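Local coordinates for putative MCP-type signal transduction protein (Campylobacter jejuni subsp. jejuni serotype O:2, PDB 4WY9) that probably senses chemotactic signals in the periplasm through a tandem-PAS domain, apparently recognising its ligands indirectly, as a transducer-like chemoreceptor, at residues S76-Y82 against V182-D188. Sequence-based numbering, arbitrary orientation. Where two conformers were deposited one is given.
Sequences SNFTYLY and VIGMTLD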
loop_
_atom_site.group_PDB
_atom_site.type_symbol
_atom_site.label_atom_id
_atom_site.label_comp_id
_atom_site.label_asym_id
_atom_site.label_seq_id
_atom_site.Cartn_x
_atom_site.Cartn_y
_atom_site.Cartn_z
ATOM N N SER A 76 8.774 2.355 -2.568
ATOM C CA SER A 76 8.429 1.059 -3.163
ATOM C C SER A 76 9.573 0.076 -2.928
ATOM O O SER A 76 10.726 0.330 -3.207
ATOM C CB SER A 76 8.157 1.181 -4.644
ATOM O OG SER A 76 9.263 1.734 -5.332
ATOM N N ASN A 77 9.233 -1.031 -2.333
ATOM C CA ASN A 77 10.164 -2.097 -2.064
ATOM C C ASN A 77 10.339 -2.955 -3.274
ATOM O O ASN A 77 11.432 -3.557 -3.484
ATOM C CB ASN A 77 9.670 -2.860 -0.812
ATOM C CG ASN A 77 9.564 -1.945 0.422
ATOM O OD1 ASN A 77 8.479 -1.282 0.711
ATOM N ND2 ASN A 77 10.637 -1.932 1.198
ATOM N N PHE A 78 9.284 -3.059 -4.088
ATOM C CA PHE A 78 9.376 -3.784 -5.332
ATOM C C PHE A 78 8.685 -3.039 -6.451
ATOM O O PHE A 78 7.716 -2.302 -6.238
ATOM C CB PHE A 78 8.747 -5.182 -5.181
ATOM C CG PHE A 78 9.375 -6.016 -4.101
ATOM C CD1 PHE A 78 10.482 -6.835 -4.374
ATOM C CD2 PHE A 78 8.919 -5.952 -2.772
ATOM C CE1 PHE A 78 11.073 -7.568 -3.374
ATOM C CE2 PHE A 78 9.506 -6.727 -1.788
ATOM C CZ PHE A 78 10.575 -7.532 -2.089
ATOM N N THR A 79 9.159 -3.286 -7.668
ATOM C CA THR A 79 8.579 -2.727 -8.872
ATOM C C THR A 79 8.428 -3.868 -9.860
ATOM O O THR A 79 9.286 -4.747 -9.922
ATOM C CB THR A 79 9.479 -1.593 -9.452
ATOM O OG1 THR A 79 9.451 -0.442 -8.539
ATOM C CG2 THR A 79 9.043 -1.187 -10.838
ATOM N N TYR A 80 7.332 -3.892 -10.590
ATOM C CA TYR A 80 7.121 -4.976 -11.569
ATOM C C TYR A 80 6.458 -4.523 -12.830
ATOM O O TYR A 80 5.563 -3.670 -12.818
ATOM C CB TYR A 80 6.324 -6.131 -10.947
ATOM C CG TYR A 80 5.115 -5.696 -10.152
ATOM C CD1 TYR A 80 3.870 -5.495 -10.767
ATOM C CD2 TYR A 80 5.205 -5.469 -8.784
ATOM C CE1 TYR A 80 2.785 -5.116 -10.028
ATOM C CE2 TYR A 80 4.104 -5.059 -8.044
ATOM C CZ TYR A 80 2.902 -4.885 -8.676
ATOM O OH TYR A 80 1.781 -4.483 -7.937
ATOM N N LEU A 81 6.886 -5.124 -13.943
ATOM C CA LEU A 81 6.237 -5.012 -15.227
ATOM C C LEU A 81 5.795 -6.385 -15.657
ATOM O O LEU A 81 6.625 -7.270 -15.899
ATOM C CB LEU A 81 7.140 -4.387 -16.286
ATOM C CG LEU A 81 6.492 -4.276 -17.670
ATOM C CD1 LEU A 81 5.292 -3.359 -17.674
ATOM C CD2 LEU A 81 7.500 -3.794 -18.697
ATOM N N TYR A 82 4.484 -6.580 -15.763
ATOM C CA TYR A 82 3.882 -7.817 -16.248
ATOM C C TYR A 82 3.428 -7.551 -17.680
ATOM O O TYR A 82 2.673 -6.617 -17.917
ATOM C CB TYR A 82 2.724 -8.214 -15.336
ATOM C CG TYR A 82 1.831 -9.335 -15.814
ATOM C CD1 TYR A 82 2.323 -10.429 -16.513
ATOM C CD2 TYR A 82 0.475 -9.306 -15.535
ATOM C CE1 TYR A 82 1.479 -11.444 -16.938
ATOM C CE2 TYR A 82 -0.366 -10.301 -15.945
ATOM C CZ TYR A 82 0.123 -11.367 -16.656
ATOM O OH TYR A 82 -0.742 -12.363 -17.048
ATOM N N VAL A 182 0.916 -4.509 -17.192
ATOM C CA VAL A 182 0.665 -3.792 -15.947
ATOM C C VAL A 182 1.999 -3.383 -15.362
ATOM O O VAL A 182 2.891 -4.234 -15.231
ATOM C CB VAL A 182 -0.102 -4.647 -14.926
ATOM C CG1 VAL A 182 -0.273 -3.861 -13.605
ATOM C CG2 VAL A 182 -1.446 -5.097 -15.465
ATOM N N ILE A 183 2.153 -2.113 -15.019
ATOM C CA ILE A 183 3.325 -1.652 -14.279
ATOM C C ILE A 183 2.861 -1.317 -12.862
ATOM O O ILE A 183 1.892 -0.564 -12.675
ATOM C CB ILE A 183 4.026 -0.458 -14.976
ATOM C CG1 ILE A 183 5.293 -0.034 -14.249
ATOM C CG2 ILE A 183 3.068 0.734 -15.157
ATOM C CD1 ILE A 183 6.449 -0.948 -14.417
ATOM N N GLY A 184 3.494 -1.899 -11.866
ATOM C CA GLY A 184 3.077 -1.687 -10.507
ATOM C C GLY A 184 4.201 -1.644 -9.511
ATOM O O GLY A 184 5.367 -1.903 -9.838
ATOM N N MET A 185 3.833 -1.334 -8.276
ATOM C CA MET A 185 4.745 -1.209 -7.177
ATOM C C MET A 185 4.174 -1.848 -5.914
ATOM O O MET A 185 2.945 -1.835 -5.732
ATOM C CB MET A 185 5.047 0.254 -6.865
ATOM C CG MET A 185 5.552 1.045 -8.028
ATOM S SD MET A 185 5.302 2.773 -7.627
ATOM C CE MET A 185 6.033 3.598 -8.966
ATOM N N THR A 186 5.052 -2.329 -5.058
ATOM C CA THR A 186 4.685 -2.895 -3.778
ATOM C C THR A 186 5.298 -2.097 -2.664
ATOM O O THR A 186 6.512 -1.913 -2.653
ATOM C CB THR A 186 5.125 -4.372 -3.635
ATOM O OG1 THR A 186 4.655 -5.128 -4.732
ATOM C CG2 THR A 186 4.621 -4.959 -2.354
ATOM N N LEU A 187 4.467 -1.663 -1.706
ATOM C CA LEU A 187 4.916 -1.052 -0.469
ATOM C C LEU A 187 4.857 -2.088 0.640
ATOM O O LEU A 187 3.812 -2.703 0.854
ATOM C CB LEU A 187 4.051 0.149 -0.117
ATOM C CG LEU A 187 4.248 0.823 1.240
ATOM C CD1 LEU A 187 5.614 1.414 1.382
ATOM C CD2 LEU A 187 3.168 1.893 1.431
ATOM N N ASP A 188 5.985 -2.302 1.304
ATOM C CA ASP A 188 6.059 -3.137 2.495
ATOM C C ASP A 188 5.685 -2.291 3.705
ATOM O O ASP A 188 6.350 -1.305 4.004
ATOM C CB ASP A 188 7.460 -3.722 2.632
ATOM C CG ASP A 188 7.643 -4.646 3.821
ATOM O OD1 ASP A 188 6.846 -4.624 4.782
ATOM O OD2 ASP A 188 8.643 -5.392 3.811
#
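The ring of Tyr-80 lies flat across the backbone of Gly-184, whose C sits 3.6 Å above the ring plane and over its centre, while the glycine CA makes a CH-pi contact 3.9 Å from the ring centroid. Glycine suits this place because, lacking a side chain, it lets the ring settle directly on the backbone. Tyr-80 reaches over Gly-184 because CG stands between the backbone N and the carbonyl carbon (chi1 46°), which folds the ring across the partner strand. At the ring's edge, in its plane, Thr-186 OG1 comes 3.4 Å from Tyr-80 CE2, and its hydroxyl and that of Tyr-80 both hydrogen-bond to OD1 of Asn-167, on the adjoining strand 163-173. A shared amide oxygen thus ties down two buried hydroxyls and probably steadies the ring. Beside Thr-186, Phe-78 CB packs 4.0 Å from Thr-186 CB, and its ring meets that of Phe-163.

These strands are antiparallel neighbours inside the sheet of the first PDC sensor domain, a PAS-like fold of the Cache clan, with 104-110 and 163-173 flanking them. Paired backbone bonds link Tyr-80 with Gly-184 and Tyr-82 with Val-182. Thr-79, Leu-81, Ile-183 and Met-185 occupy the other face, turned to helices 8-51 and 59-70; Ile-183 CD1 lies 4.0 Å from Leu-81 CB, an apolar pairing fit for a helix-covered face.

At the far end a classic beta bulge sets Asn-77 and Phe-78 both opposite Thr-186, whose O takes a bond of 2.9 Å from Asn-77 N and a weak one from Phe-78 N. Asn-77 can serve both ways: OD1 accepts from Asp-188 N at 2.8 Å, nearly straight (167°) but from above the carbonyl plane, while ND2 donates to Asp-191. Asp-188 OD1 in turn caps Ser-190 N at the turn into helix 190-196.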